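Local coordinates for protein Ceg4 (Legionella pneumophila subsp. pneumophila, PDB 6AOK) that acts as a HAD-like phosphotyrosine phosphatase that attenuates activation of eukaryotic MAPK pathways, represented here by its N-terminal, magnesium-binding, probably catalytic part, at residues A[15-20]-A[108-113]; A[115-120]-A[138-143]; A[161-166]-A[190-195]. All coordinates share one frame; numbering follows the deposited sequence. Where two conformers were deposited one is given.

Interaction 1 of 3, residues A[15-20]-A[108-113]. With MG (magnesium ion), chain B.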
# COMPACT_ATOMS: atom_id res chain seq x y z
N ILE A 15 -5.14 8.48 1.11
CA ILE A 15 -3.75 8.06 1.13
C ILE A 15 -3.37 7.62 -0.27
O ILE A 15 -4.07 6.80 -0.88
CB ILE A 15 -3.53 6.94 2.15
CG1 ILE A 15 -3.85 7.44 3.56
CG2 ILE A 15 -2.08 6.42 2.07
CD1 ILE A 15 -4.00 6.34 4.51
N PHE A 16 -2.24 8.10 -0.75
CA PHE A 16 -1.62 7.56 -1.95
C PHE A 16 -0.28 7.06 -1.49
O PHE A 16 0.60 7.89 -1.21
CB PHE A 16 -1.45 8.61 -3.04
CG PHE A 16 -2.75 9.07 -3.62
CD1 PHE A 16 -3.33 10.27 -3.22
CD2 PHE A 16 -3.42 8.29 -4.52
CE1 PHE A 16 -4.53 10.69 -3.76
CE2 PHE A 16 -4.64 8.65 -5.01
CZ PHE A 16 -5.19 9.87 -4.62
N THR A 17 -0.10 5.73 -1.43
CA THR A 17 1.14 5.19 -0.91
C THR A 17 1.72 4.20 -1.92
O THR A 17 0.99 3.40 -2.52
CB THR A 17 0.93 4.50 0.46
OG1 THR A 17 2.18 4.00 0.93
CG2 THR A 17 -0.02 3.34 0.34
N ASP A 18 3.02 4.28 -2.12
CA ASP A 18 3.77 3.23 -2.79
C ASP A 18 3.69 1.92 -1.98
O ASP A 18 3.33 1.92 -0.80
CB ASP A 18 5.23 3.71 -2.95
CG ASP A 18 6.10 2.70 -3.68
OD1 ASP A 18 5.66 2.16 -4.74
OD2 ASP A 18 7.23 2.48 -3.20
N PHE A 19 4.02 0.80 -2.64
CA PHE A 19 4.09 -0.46 -1.91
C PHE A 19 5.54 -0.87 -1.63
O PHE A 19 5.98 -0.78 -0.48
CB PHE A 19 3.30 -1.58 -2.66
CG PHE A 19 3.29 -2.89 -1.92
CD1 PHE A 19 2.46 -3.06 -0.80
CD2 PHE A 19 4.08 -3.96 -2.34
CE1 PHE A 19 2.45 -4.25 -0.10
CE2 PHE A 19 4.07 -5.16 -1.62
CZ PHE A 19 3.25 -5.30 -0.51
N ASP A 20 6.29 -1.29 -2.65
CA ASP A 20 7.63 -1.87 -2.43
C ASP A 20 8.59 -0.80 -1.96
O ASP A 20 8.83 0.18 -2.70
CB ASP A 20 8.18 -2.48 -3.71
CG ASP A 20 7.34 -3.61 -4.23
OD1 ASP A 20 7.21 -4.67 -3.55
OD2 ASP A 20 6.77 -3.42 -5.33
N VAL A 108 -7.69 4.38 1.02
CA VAL A 108 -6.33 3.89 0.89
C VAL A 108 -6.10 3.48 -0.56
O VAL A 108 -6.68 2.50 -1.03
CB VAL A 108 -6.06 2.71 1.82
CG1 VAL A 108 -4.62 2.36 1.75
CG2 VAL A 108 -6.42 3.13 3.22
N ASN A 109 -5.23 4.22 -1.25
CA ASN A 109 -4.83 3.91 -2.62
C ASN A 109 -3.37 3.51 -2.58
O ASN A 109 -2.52 4.31 -2.19
CB ASN A 109 -4.97 5.11 -3.54
CG ASN A 109 -6.39 5.68 -3.55
OD1 ASN A 109 -7.30 5.10 -4.19
ND2 ASN A 109 -6.59 6.81 -2.86
N ILE A 110 -3.08 2.33 -3.07
CA ILE A 110 -1.70 1.91 -3.29
C ILE A 110 -1.38 2.10 -4.77
O ILE A 110 -2.11 1.60 -5.63
CB ILE A 110 -1.50 0.46 -2.86
CG1 ILE A 110 -1.80 0.31 -1.36
CG2 ILE A 110 -0.02 0.03 -3.22
CD1 ILE A 110 -1.73 -1.17 -0.87
N VAL A 111 -0.34 2.84 -5.07
CA VAL A 111 0.01 3.18 -6.44
C VAL A 111 1.37 2.56 -6.71
O VAL A 111 2.34 2.89 -6.03
CB VAL A 111 0.05 4.70 -6.65
CG1 VAL A 111 0.17 5.05 -8.11
CG2 VAL A 111 -1.23 5.41 -5.96
N THR A 112 1.45 1.69 -7.71
CA THR A 112 2.56 0.77 -7.69
C THR A 112 2.93 0.35 -9.11
O THR A 112 2.10 0.38 -10.02
CB THR A 112 2.14 -0.46 -6.84
OG1 THR A 112 3.25 -1.28 -6.66
CG2 THR A 112 1.01 -1.27 -7.51
N LYS A 113 4.15 -0.09 -9.30
CA LYS A 113 4.50 -0.82 -10.51
C LYS A 113 4.53 -2.33 -10.26
O LYS A 113 4.93 -3.10 -11.16
CB LYS A 113 5.84 -0.36 -11.08
CG LYS A 113 5.85 1.11 -11.52
CD LYS A 113 7.28 1.67 -11.67
CE LYS A 113 7.12 3.21 -11.54
NZ LYS A 113 8.37 3.94 -11.65
MG MG B . 8.97 1.82 -3.89
O HOH W 1 5.39 -0.43 -5.35
O HOH W 2 8.29 0.80 -5.52
O HOH W 3 8.92 3.46 -5.21
O HOH W 4 10.97 1.31 -4.34
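I15 O accepts two hydrogen bonds from N109, one from the backbone N at 2.9 Å and one from ND2 at 3.2 Å. They arrive from opposite faces of the carbonyl plane, and the ND2 bond is the more bent, 143° at its hydrogen. Asparagine suits this place because its ND2 reaches across the strands while its OD1 accepts from R151. The backbone ladder continues through T17 N to N109 O and V111 N to T17 O. T17 OG1, anti to the backbone N (chi1 -179°), donates to D18 O.

Packing divides between the sheet's two faces. On one, the N109 amide runs alongside the F16 ring, the planes 15° apart, and V111 CG2 meets the ring edge 3.9 Å from F16 CD2. V148 and L152 also pack on F16. On the other face T17 CG2 lies beside I110 CG1; further along, F19 CB rests 3.7 Å from I110 CG2.

These strands lie side by side in the parallel sheet of a HAD-like fold, and beyond 13-17 the sequence D18, D20, T22 fits the HAD DxDx(T/V) motif.

Magnesium is held by D18 OD2 at 2.0 Å, the backbone O of D20, D167 and three waters. D18 OD1 instead forms a salt bridge with K144. It also accepts from a water that lies 2.6 Å from T112 OG1 and accepts from D20 N, while T112 OG1 bonds N114 N.

Interaction 2 of 3, residues A[115-120]-A[138-143]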
# COMPACT_ATOMS: atom_id res chain seq x y z
N ARG A 115 1.95 -5.57 -8.60
CA ARG A 115 0.67 -6.01 -9.13
C ARG A 115 -0.24 -6.34 -7.97
O ARG A 115 0.21 -6.77 -6.91
CB ARG A 115 0.82 -7.23 -10.05
CG ARG A 115 1.58 -8.37 -9.40
CD ARG A 115 2.04 -9.32 -10.47
NE ARG A 115 0.93 -10.05 -11.06
CZ ARG A 115 1.06 -10.99 -11.98
NH1 ARG A 115 2.29 -11.31 -12.45
NH2 ARG A 115 -0.03 -11.61 -12.45
N ALA A 116 -1.54 -6.09 -8.18
CA ALA A 116 -2.55 -6.34 -7.14
C ALA A 116 -2.48 -7.76 -6.58
O ALA A 116 -2.68 -7.96 -5.37
CB ALA A 116 -3.95 -6.05 -7.71
N GLU A 117 -2.24 -8.77 -7.42
CA GLU A 117 -2.31 -10.13 -6.85
C GLU A 117 -1.23 -10.30 -5.79
O GLU A 117 -1.45 -10.96 -4.75
CB GLU A 117 -2.18 -11.23 -7.90
CG GLU A 117 -3.18 -11.15 -8.99
CD GLU A 117 -2.59 -10.46 -10.24
OE1 GLU A 117 -2.02 -9.32 -10.17
OE2 GLU A 117 -2.70 -11.06 -11.30
N TYR A 118 -0.08 -9.69 -6.01
CA TYR A 118 1.04 -9.86 -5.09
C TYR A 118 0.79 -9.09 -3.81
O TYR A 118 1.01 -9.61 -2.70
CB TYR A 118 2.32 -9.34 -5.75
CG TYR A 118 3.47 -9.46 -4.78
CD1 TYR A 118 4.06 -8.34 -4.21
CD2 TYR A 118 3.95 -10.73 -4.43
CE1 TYR A 118 5.16 -8.48 -3.29
CE2 TYR A 118 5.02 -10.88 -3.54
CZ TYR A 118 5.61 -9.76 -2.97
OH TYR A 118 6.70 -9.88 -2.14
N ILE A 119 0.35 -7.84 -3.95
CA ILE A 119 0.07 -7.00 -2.79
C ILE A 119 -0.99 -7.66 -1.91
O ILE A 119 -0.82 -7.75 -0.70
CB ILE A 119 -0.34 -5.58 -3.26
CG1 ILE A 119 0.87 -4.88 -3.91
CG2 ILE A 119 -0.93 -4.81 -2.10
CD1 ILE A 119 0.45 -3.62 -4.72
N LYS A 120 -2.07 -8.17 -2.52
CA LYS A 120 -3.12 -8.82 -1.73
C LYS A 120 -2.60 -10.07 -1.03
O LYS A 120 -3.05 -10.40 0.08
CB LYS A 120 -4.30 -9.16 -2.62
CG LYS A 120 -5.06 -7.94 -3.11
CD LYS A 120 -6.27 -8.52 -3.86
CE LYS A 120 -6.87 -7.56 -4.72
NZ LYS A 120 -7.97 -8.30 -5.48
N ILE A 138 -5.98 -0.46 -5.62
CA ILE A 138 -4.62 -0.71 -6.08
C ILE A 138 -4.56 -0.21 -7.50
O ILE A 138 -5.31 -0.70 -8.36
CB ILE A 138 -4.26 -2.20 -5.98
CG1 ILE A 138 -4.41 -2.65 -4.52
CG2 ILE A 138 -2.77 -2.46 -6.48
CD1 ILE A 138 -4.14 -4.13 -4.32
N LEU A 139 -3.69 0.79 -7.73
CA LEU A 139 -3.54 1.45 -9.03
C LEU A 139 -2.20 1.02 -9.59
O LEU A 139 -1.17 1.36 -9.02
CB LEU A 139 -3.61 2.96 -8.84
CG LEU A 139 -4.95 3.37 -8.18
CD1 LEU A 139 -4.89 4.79 -7.73
CD2 LEU A 139 -6.21 3.12 -9.10
N GLU A 140 -2.20 0.25 -10.69
CA GLU A 140 -0.93 -0.38 -11.08
C GLU A 140 -0.63 -0.15 -12.56
O GLU A 140 0.02 -0.97 -13.20
CB GLU A 140 -0.90 -1.88 -10.75
CG GLU A 140 -1.98 -2.71 -11.41
CD GLU A 140 -1.72 -4.25 -11.35
OE1 GLU A 140 -2.43 -4.95 -10.62
OE2 GLU A 140 -0.82 -4.75 -12.09
N SER A 141 -1.01 1.00 -13.09
CA SER A 141 -0.74 1.25 -14.50
C SER A 141 0.76 1.45 -14.75
O SER A 141 1.24 1.21 -15.86
CB SER A 141 -1.52 2.47 -14.95
OG SER A 141 -0.83 3.65 -14.58
N GLY A 142 1.49 1.94 -13.75
CA GLY A 142 2.91 2.15 -13.87
C GLY A 142 3.27 3.60 -14.07
O GLY A 142 4.44 3.95 -14.00
N TYR A 143 2.28 4.45 -14.28
CA TYR A 143 2.51 5.88 -14.44
C TYR A 143 1.78 6.54 -13.28
O TYR A 143 0.55 6.74 -13.34
CB TYR A 143 2.00 6.37 -15.79
CG TYR A 143 2.31 7.83 -16.06
CD1 TYR A 143 3.40 8.47 -15.45
CD2 TYR A 143 1.50 8.58 -16.93
CE1 TYR A 143 3.70 9.81 -15.72
CE2 TYR A 143 1.75 9.89 -17.19
CZ TYR A 143 2.85 10.50 -16.60
OH TYR A 143 3.04 11.80 -16.89
O HOH W 5 -3.38 -7.11 -11.71
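A beta-alpha-beta crossover links the parallel strands 106-111 and 136-139 by way of helices 116-125 and 130-133, and here the first turn of 116-125, at A116, meets E140 just past the second strand. E140 OE1 accepts from A116 N at 2.8 Å in an almost straight bond, 175° at the hydrogen, with the donor standing above the carboxylate plane. A glutamate is well placed here, since a negative group at the amino end of a helix probably gains from the helix dipole. Its CG sits between the backbone N and carbonyl carbon (chi1 59°), and beyond it the chain runs extended to the helix. OE2 lies against R115, 3.5 Å from R115 CA.

Below this polar tip the packing is aliphatic. I138 CD1 touches A116 CB at 3.9 Å, where the small alanine lets the isoleucine close in. I119 CD1 reaches I138 CG2 at 3.8 Å, the side chains pointing opposite ways.

R115 grips E117 side-on, NE to OE1 and NH2 to OE2, while its NH1 bonds the backbone oxygens of T55 and Y52. The two acidic groups, E117 and E140, are joined by a water that donates to E117 OE1 and, at 2.6 Å, to E140 OE1.

Interaction 3 of 3, residues A[161-166]-A[190-195]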
# COMPACT_ATOMS: atom_id res chain seq x y z
N ARG A 161 -7.17 15.87 4.35
CA ARG A 161 -5.75 15.55 4.37
C ARG A 161 -5.46 14.52 3.29
O ARG A 161 -6.21 13.55 3.15
CB ARG A 161 -5.34 15.00 5.73
CG ARG A 161 -3.86 14.91 5.93
CD ARG A 161 -3.47 15.47 7.31
NE ARG A 161 -4.29 16.58 7.78
CZ ARG A 161 -4.33 17.79 7.22
NH1 ARG A 161 -3.62 18.01 6.12
NH2 ARG A 161 -5.09 18.74 7.73
N VAL A 162 -4.38 14.73 2.54
CA VAL A 162 -3.92 13.76 1.54
C VAL A 162 -2.52 13.36 1.94
O VAL A 162 -1.65 14.23 2.05
CB VAL A 162 -3.93 14.35 0.11
CG1 VAL A 162 -3.43 13.28 -0.89
CG2 VAL A 162 -5.36 14.94 -0.25
N TYR A 163 -2.30 12.05 2.15
CA TYR A 163 -0.97 11.48 2.41
C TYR A 163 -0.34 11.01 1.10
O TYR A 163 -1.03 10.39 0.27
CB TYR A 163 -1.04 10.29 3.34
CG TYR A 163 -1.09 10.73 4.77
CD1 TYR A 163 -2.25 11.24 5.31
CD2 TYR A 163 0.02 10.65 5.58
CE1 TYR A 163 -2.30 11.65 6.61
CE2 TYR A 163 -0.02 11.07 6.87
CZ TYR A 163 -1.19 11.57 7.40
OH TYR A 163 -1.25 12.03 8.72
N ILE A 164 0.95 11.29 0.93
CA ILE A 164 1.73 10.81 -0.21
C ILE A 164 3.01 10.19 0.33
O ILE A 164 3.79 10.88 0.99
CB ILE A 164 2.09 11.92 -1.20
CG1 ILE A 164 0.82 12.72 -1.55
CG2 ILE A 164 2.75 11.30 -2.44
CD1 ILE A 164 1.11 14.12 -2.19
N LEU A 165 3.22 8.89 0.05
CA LEU A 165 4.36 8.17 0.59
C LEU A 165 5.03 7.45 -0.55
O LEU A 165 4.37 6.69 -1.27
CB LEU A 165 3.94 7.15 1.65
CG LEU A 165 3.24 7.85 2.80
CD1 LEU A 165 1.76 7.55 2.68
CD2 LEU A 165 3.78 7.45 4.17
N ASP A 166 6.33 7.68 -0.73
CA ASP A 166 7.04 6.93 -1.78
C ASP A 166 8.54 6.98 -1.51
O ASP A 166 9.08 8.04 -1.15
CB ASP A 166 6.73 7.49 -3.19
CG ASP A 166 6.90 6.46 -4.29
OD1 ASP A 166 7.95 5.78 -4.30
OD2 ASP A 166 5.99 6.33 -5.17
N ARG A 190 0.34 15.77 3.42
CA ARG A 190 1.37 15.21 4.29
C ARG A 190 2.19 14.29 3.40
O ARG A 190 1.76 13.16 3.12
CB ARG A 190 0.76 14.44 5.46
CG ARG A 190 -0.13 15.27 6.41
CD ARG A 190 0.69 16.13 7.34
NE ARG A 190 -0.13 16.72 8.40
CZ ARG A 190 -0.77 17.89 8.31
NH1 ARG A 190 -0.68 18.61 7.18
NH2 ARG A 190 -1.48 18.35 9.34
N GLY A 191 3.34 14.77 2.94
CA GLY A 191 4.15 14.04 1.98
C GLY A 191 5.39 13.50 2.66
O GLY A 191 6.07 14.22 3.41
N TYR A 192 5.69 12.22 2.41
CA TYR A 192 6.87 11.59 2.98
C TYR A 192 7.62 10.87 1.86
O TYR A 192 7.09 9.93 1.25
CB TYR A 192 6.49 10.61 4.09
CG TYR A 192 5.70 11.27 5.16
CD1 TYR A 192 6.32 12.00 6.17
CD2 TYR A 192 4.30 11.23 5.12
CE1 TYR A 192 5.61 12.64 7.13
CE2 TYR A 192 3.55 11.88 6.11
CZ TYR A 192 4.23 12.56 7.10
OH TYR A 192 3.53 13.21 8.06
N ARG A 193 8.84 11.28 1.66
CA ARG A 193 9.76 10.68 0.70
C ARG A 193 10.91 10.19 1.57
O ARG A 193 11.79 10.97 1.95
CB ARG A 193 10.24 11.71 -0.32
CG ARG A 193 10.59 11.12 -1.67
CD ARG A 193 11.68 10.08 -1.56
NE ARG A 193 12.94 10.66 -1.11
CZ ARG A 193 14.02 9.95 -0.79
NH1 ARG A 193 15.13 10.56 -0.38
NH2 ARG A 193 14.00 8.62 -0.89
N LYS A 194 10.92 8.90 1.87
CA LYS A 194 11.90 8.31 2.76
C LYS A 194 12.57 7.13 2.05
O LYS A 194 12.01 6.56 1.11
CB LYS A 194 11.26 7.84 4.09
CG LYS A 194 10.44 8.89 4.80
CD LYS A 194 11.30 10.06 5.11
CE LYS A 194 10.65 10.96 6.13
NZ LYS A 194 11.57 12.08 6.51
N ASN A 195 13.76 6.76 2.51
CA ASN A 195 14.36 5.51 2.07
C ASN A 195 13.65 4.31 2.72
O ASN A 195 12.98 4.46 3.75
CB ASN A 195 15.86 5.53 2.42
CG ASN A 195 16.60 6.65 1.72
OD1 ASN A 195 16.31 6.98 0.56
ND2 ASN A 195 17.52 7.28 2.42
O HOH W 6 1.24 12.46 9.60
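The Y163 ring carries R190 CB over one face, a CH-pi contact with the carbon 3.9 Å from the ring centroid and 15° off its normal. The edge of the Y192 ring is met by Y163, CE2 to CE2 at 3.7 Å, and one water bonds both phenol oxygens, so the two tyrosines combine apolar rings with polar tips. R190 also offers a face of its guanidinium to R161, the planes 16° apart. R161 was deposited in two conformers, so this stack of like charges, with NH1 of R161 3.2 Å from NH1 of R190, is tentative. In this conformer E187 O accepts from R161 NH1, and weakly from R190 NH1, which may ease the repulsion.

L165 CD2 packs 3.9 Å from Y192 CD2; in both, CG stands anti to the carbonyl carbon (chi1 -56° in Y192), which sends both side chains the same way.

Beneath these groups the parallel backbones pair in regular alternation: R190 N to V162 O, I164 N to R190 O, Y192 N to I164 O at a short 2.7 Å, and D166 N to Y192 O. G191, opposite I164, has no side chain and adds a contact from its CA to I164 O. D166 O is buried without a hydrogen-bond partner in the model; R193 CA approaches it at 3.3 Å.

D166 turns its carboxylate toward the magnesium site, with OD2 in a salt bridge to K144 and OD1 accepting from S168 N. Strands 161-165 and 189-192 belong to a beta-alpha-beta unit whose connecting helix 169-180 packs on I164 through L176. Helix 201-211 covers the tyrosine-bearing face, with V208 on Y163 and Y204 on L165 and Y192, and strand 13-17 flanks 161-165 on the side away from 189-192.

In the fold
All three contacts belong to one five-stranded parallel sheet. Interaction 1 is the buried one, joining the middle strand 13-17 to 106-111; interactions 2 and 3 lie further out and are partly exposed, reaching the outermost strands 136-139 and 189-192. Interactions 1 and 3 are both strand pairs, linked by F16 N to Y163 O and D18 N to L165 O, whereas interaction 2 sets a helix start against a strand end. Interaction 2 joins interaction 1 where L139 bonds I110 and T112, and where I119 packs on F19. Chemistry follows place: interaction 1 combines apolar packing with metal ligands beyond strand 13-17, while the outer contacts use carboxylates in interaction 2, arginines and tyrosines in interaction 3.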